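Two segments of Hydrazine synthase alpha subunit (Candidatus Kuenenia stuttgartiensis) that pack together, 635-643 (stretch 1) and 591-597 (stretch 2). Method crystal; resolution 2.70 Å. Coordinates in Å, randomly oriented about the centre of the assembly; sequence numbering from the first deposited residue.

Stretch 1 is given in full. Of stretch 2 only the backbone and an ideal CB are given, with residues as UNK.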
# COMPACT_ATOMS: atom_id res chain seq x y z
N GLY D 635 -23.19 -4.58 -33.27
CA GLY D 635 -22.32 -3.74 -32.48
C GLY D 635 -21.07 -3.25 -33.19
O GLY D 635 -20.07 -2.94 -32.54
N LEU D 636 -21.12 -3.19 -34.52
CA LEU D 636 -19.99 -2.68 -35.28
C LEU D 636 -20.14 -1.22 -35.68
O LEU D 636 -19.23 -0.64 -36.27
CB LEU D 636 -19.75 -3.54 -36.52
CG LEU D 636 -19.33 -4.98 -36.26
CD1 LEU D 636 -18.78 -5.63 -37.52
CD2 LEU D 636 -18.31 -5.05 -35.13
N THR D 637 -21.28 -0.61 -35.37
CA THR D 637 -21.49 0.79 -35.71
C THR D 637 -21.14 1.69 -34.53
O THR D 637 -21.83 1.69 -33.51
CB THR D 637 -22.94 1.05 -36.15
OG1 THR D 637 -23.36 0.03 -37.06
CG2 THR D 637 -23.06 2.41 -36.82
N LEU D 638 -20.06 2.46 -34.68
CA LEU D 638 -19.57 3.32 -33.61
C LEU D 638 -20.57 4.43 -33.29
O LEU D 638 -20.66 4.88 -32.15
CB LEU D 638 -18.23 3.94 -33.99
CG LEU D 638 -17.04 2.98 -34.10
CD1 LEU D 638 -15.78 3.73 -34.50
CD2 LEU D 638 -16.83 2.24 -32.79
N ASP D 639 -21.31 4.85 -34.30
CA ASP D 639 -22.34 5.87 -34.15
C ASP D 639 -23.40 5.43 -33.14
O ASP D 639 -23.85 6.22 -32.31
CB ASP D 639 -22.99 6.17 -35.51
CG ASP D 639 -23.72 7.50 -35.54
OD1 ASP D 639 -24.30 7.90 -34.51
OD2 ASP D 639 -23.72 8.14 -36.61
N LYS D 640 -23.78 4.16 -33.22
CA LYS D 640 -24.91 3.64 -32.46
C LYS D 640 -24.54 2.93 -31.15
O LYS D 640 -25.42 2.39 -30.47
CB LYS D 640 -25.72 2.71 -33.36
CG LYS D 640 -25.93 3.29 -34.75
CD LYS D 640 -26.66 2.33 -35.67
CE LYS D 640 -28.14 2.28 -35.35
NZ LYS D 640 -28.89 1.49 -36.36
N GLN D 641 -23.25 2.90 -30.81
CA GLN D 641 -22.80 2.21 -29.60
C GLN D 641 -23.41 2.84 -28.34
O GLN D 641 -23.32 4.05 -28.14
CB GLN D 641 -21.28 2.21 -29.51
CG GLN D 641 -20.72 1.23 -28.48
CD GLN D 641 -19.21 1.26 -28.40
OE1 GLN D 641 -18.60 2.33 -28.27
NE2 GLN D 641 -18.59 0.09 -28.47
N ARG D 642 -24.01 2.01 -27.50
CA ARG D 642 -24.78 2.48 -26.35
C ARG D 642 -23.95 2.69 -25.09
O ARG D 642 -23.05 1.91 -24.79
CB ARG D 642 -25.92 1.50 -26.05
CG ARG D 642 -26.90 1.98 -24.99
CD ARG D 642 -28.01 0.97 -24.76
NE ARG D 642 -27.52 -0.28 -24.18
CZ ARG D 642 -27.52 -0.56 -22.88
NH1 ARG D 642 -28.00 0.33 -22.02
NH2 ARG D 642 -27.05 -1.72 -22.45
N THR D 643 -24.26 3.76 -24.37
CA THR D 643 -23.66 4.04 -23.07
C THR D 643 -24.74 4.52 -22.10
O THR D 643 -25.85 4.83 -22.52
CB THR D 643 -22.54 5.09 -23.15
OG1 THR D 643 -21.79 5.10 -21.93
CG2 THR D 643 -23.13 6.47 -23.39
N UNK D 591 -20.40 -15.77 -31.84
CA UNK D 591 -21.43 -14.72 -31.77
C UNK D 591 -20.85 -13.35 -31.43
O UNK D 591 -19.88 -13.25 -30.68
CB UNK D 591 -22.49 -15.09 -30.73
N UNK D 592 -21.45 -12.30 -31.99
CA UNK D 592 -21.06 -10.93 -31.67
C UNK D 592 -21.69 -10.49 -30.35
O UNK D 592 -22.70 -11.03 -29.93
CB UNK D 592 -21.47 -9.98 -32.80
N UNK D 593 -21.06 -9.50 -29.71
CA UNK D 593 -21.54 -9.00 -28.43
C UNK D 593 -22.97 -8.47 -28.53
O UNK D 593 -23.27 -7.60 -29.36
CB UNK D 593 -20.61 -7.90 -27.91
N UNK D 594 -23.85 -8.98 -27.67
CA UNK D 594 -25.25 -8.60 -27.68
C UNK D 594 -25.45 -7.26 -26.97
O UNK D 594 -24.71 -6.91 -26.06
CB UNK D 594 -26.10 -9.69 -27.02
N UNK D 595 -26.47 -6.51 -27.40
CA UNK D 595 -26.71 -5.18 -26.86
C UNK D 595 -27.40 -5.20 -25.50
O UNK D 595 -27.02 -4.45 -24.60
CB UNK D 595 -27.55 -4.37 -27.85
N UNK D 596 -28.40 -6.05 -25.34
CA UNK D 596 -29.21 -6.04 -24.12
C UNK D 596 -29.20 -7.37 -23.36
O UNK D 596 -28.58 -8.34 -23.79
CB UNK D 596 -30.65 -5.67 -24.47
N UNK D 597 -29.91 -7.39 -22.24
CA UNK D 597 -30.10 -8.60 -21.45
C UNK D 597 -31.56 -8.96 -21.31
O UNK D 597 -32.44 -8.11 -21.45
CB UNK D 597 -29.47 -8.43 -20.06

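Position 591 lies out of reach of stretch 1, so this contact sets no rule for it. Its phi of -67° and psi of 146° would admit most residues, proline among them, and the deposited residue is Pro591.

At 592 the CA-to-CB bond points toward stretch 1, yet nothing there lies within 5.5 Å of an ideal CB. A small side chain would therefore fall short, and the nearest side chain is the apolar end of Leu636. A long apolar or aromatic side chain would suit: leucine, methionine, phenylalanine. The residue is Phe592, with chi1 m, and its CE2 comes to 4.4 Å from Leu636 CD1, an oblique apolar contact.

Position 593 turns its CB sideways, and its backbone oxygen faces Gly635, whose positive phi of 82° by itself favours glycine. Many side chains could be carried here without touching stretch 1; the deposited one is Ala593, whose CB stays clear of it. Position 594 points away and is unconstrained by this contact: it is Phe594.

Position 595 is the richest. Its CB points sideways, 5.5 Å from Arg642 NE, while farther along stretch 1 the backbone oxygen of Lys640 offers an acceptor. The nearby arginine would welcome an acid, glutamate for instance; a long donor, lysine or arginine, could instead run on toward the carbonyl. Nature's answer is Arg595, extended through chi1 and chi2 (both t) and then bent at chi3 (m). Lys640 O lies at the edge of its guanidinium, near the plane, and Arg642 CB sits over one face, 3.6 Å from Arg595 NH2. The price is a pair of like charges, with Arg642 NE 4.3 Å from Arg595 NH1. The backbone gives something back: Arg642 NH2 donates a weak hydrogen bond of 3.5 Å to Arg595 O.

At 596, where a strand begins, the CB points sideways and no atom of stretch 1 lies within 5.5 Å of its ideal position. A side chain must be long to reach the Arg642 guanidinium; an acid could pair with its charge, and an aromatic ring could approach it. Tyr596 takes the second course: with chi1 m, its CE1 lies over one face of that guanidinium, 3.3 Å from Arg642 NE. Tyr596 OH also accepts a weak hydrogen bond of 3.4 Å from its neighbour's Arg595 NH1.

Position 597 is again out of reach, extended in the strand, and holds Leu597.

Stretch 2 (591-597) PFAFRYL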
# COMPACT_ATOMS: atom_id res chain seq x y z
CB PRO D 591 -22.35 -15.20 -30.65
CG PRO D 591 -22.08 -16.67 -30.52
CD PRO D 591 -20.63 -16.83 -30.84
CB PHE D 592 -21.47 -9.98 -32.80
CG PHE D 592 -20.65 -10.13 -34.05
CD1 PHE D 592 -21.01 -11.04 -35.03
CD2 PHE D 592 -19.50 -9.38 -34.23
CE1 PHE D 592 -20.25 -11.18 -36.17
CE2 PHE D 592 -18.74 -9.52 -35.37
CZ PHE D 592 -19.11 -10.42 -36.35
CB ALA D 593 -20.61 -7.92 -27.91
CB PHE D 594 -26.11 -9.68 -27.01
CG PHE D 594 -26.06 -11.01 -27.71
CD1 PHE D 594 -25.00 -11.88 -27.52
CD2 PHE D 594 -27.09 -11.39 -28.56
CE1 PHE D 594 -24.96 -13.10 -28.17
CE2 PHE D 594 -27.06 -12.61 -29.21
CZ PHE D 594 -25.99 -13.47 -29.01
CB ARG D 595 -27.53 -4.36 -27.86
CG ARG D 595 -28.06 -3.05 -27.29
CD ARG D 595 -28.64 -2.16 -28.38
NE ARG D 595 -27.63 -1.28 -28.96
CZ ARG D 595 -27.66 0.04 -28.89
NH1 ARG D 595 -28.66 0.65 -28.26
NH2 ARG D 595 -26.70 0.76 -29.45
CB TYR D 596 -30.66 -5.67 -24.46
CG TYR D 596 -30.83 -4.26 -24.99
CD1 TYR D 596 -30.16 -3.19 -24.41
CD2 TYR D 596 -31.66 -4.01 -26.07
CE1 TYR D 596 -30.32 -1.91 -24.90
CE2 TYR D 596 -31.82 -2.73 -26.56
CZ TYR D 596 -31.15 -1.68 -25.97
OH TYR D 596 -31.31 -0.41 -26.46
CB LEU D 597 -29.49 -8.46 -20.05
CG LEU D 597 -28.09 -9.02 -19.85
CD1 LEU D 597 -27.11 -8.07 -20.47
CD2 LEU D 597 -27.78 -9.23 -18.38
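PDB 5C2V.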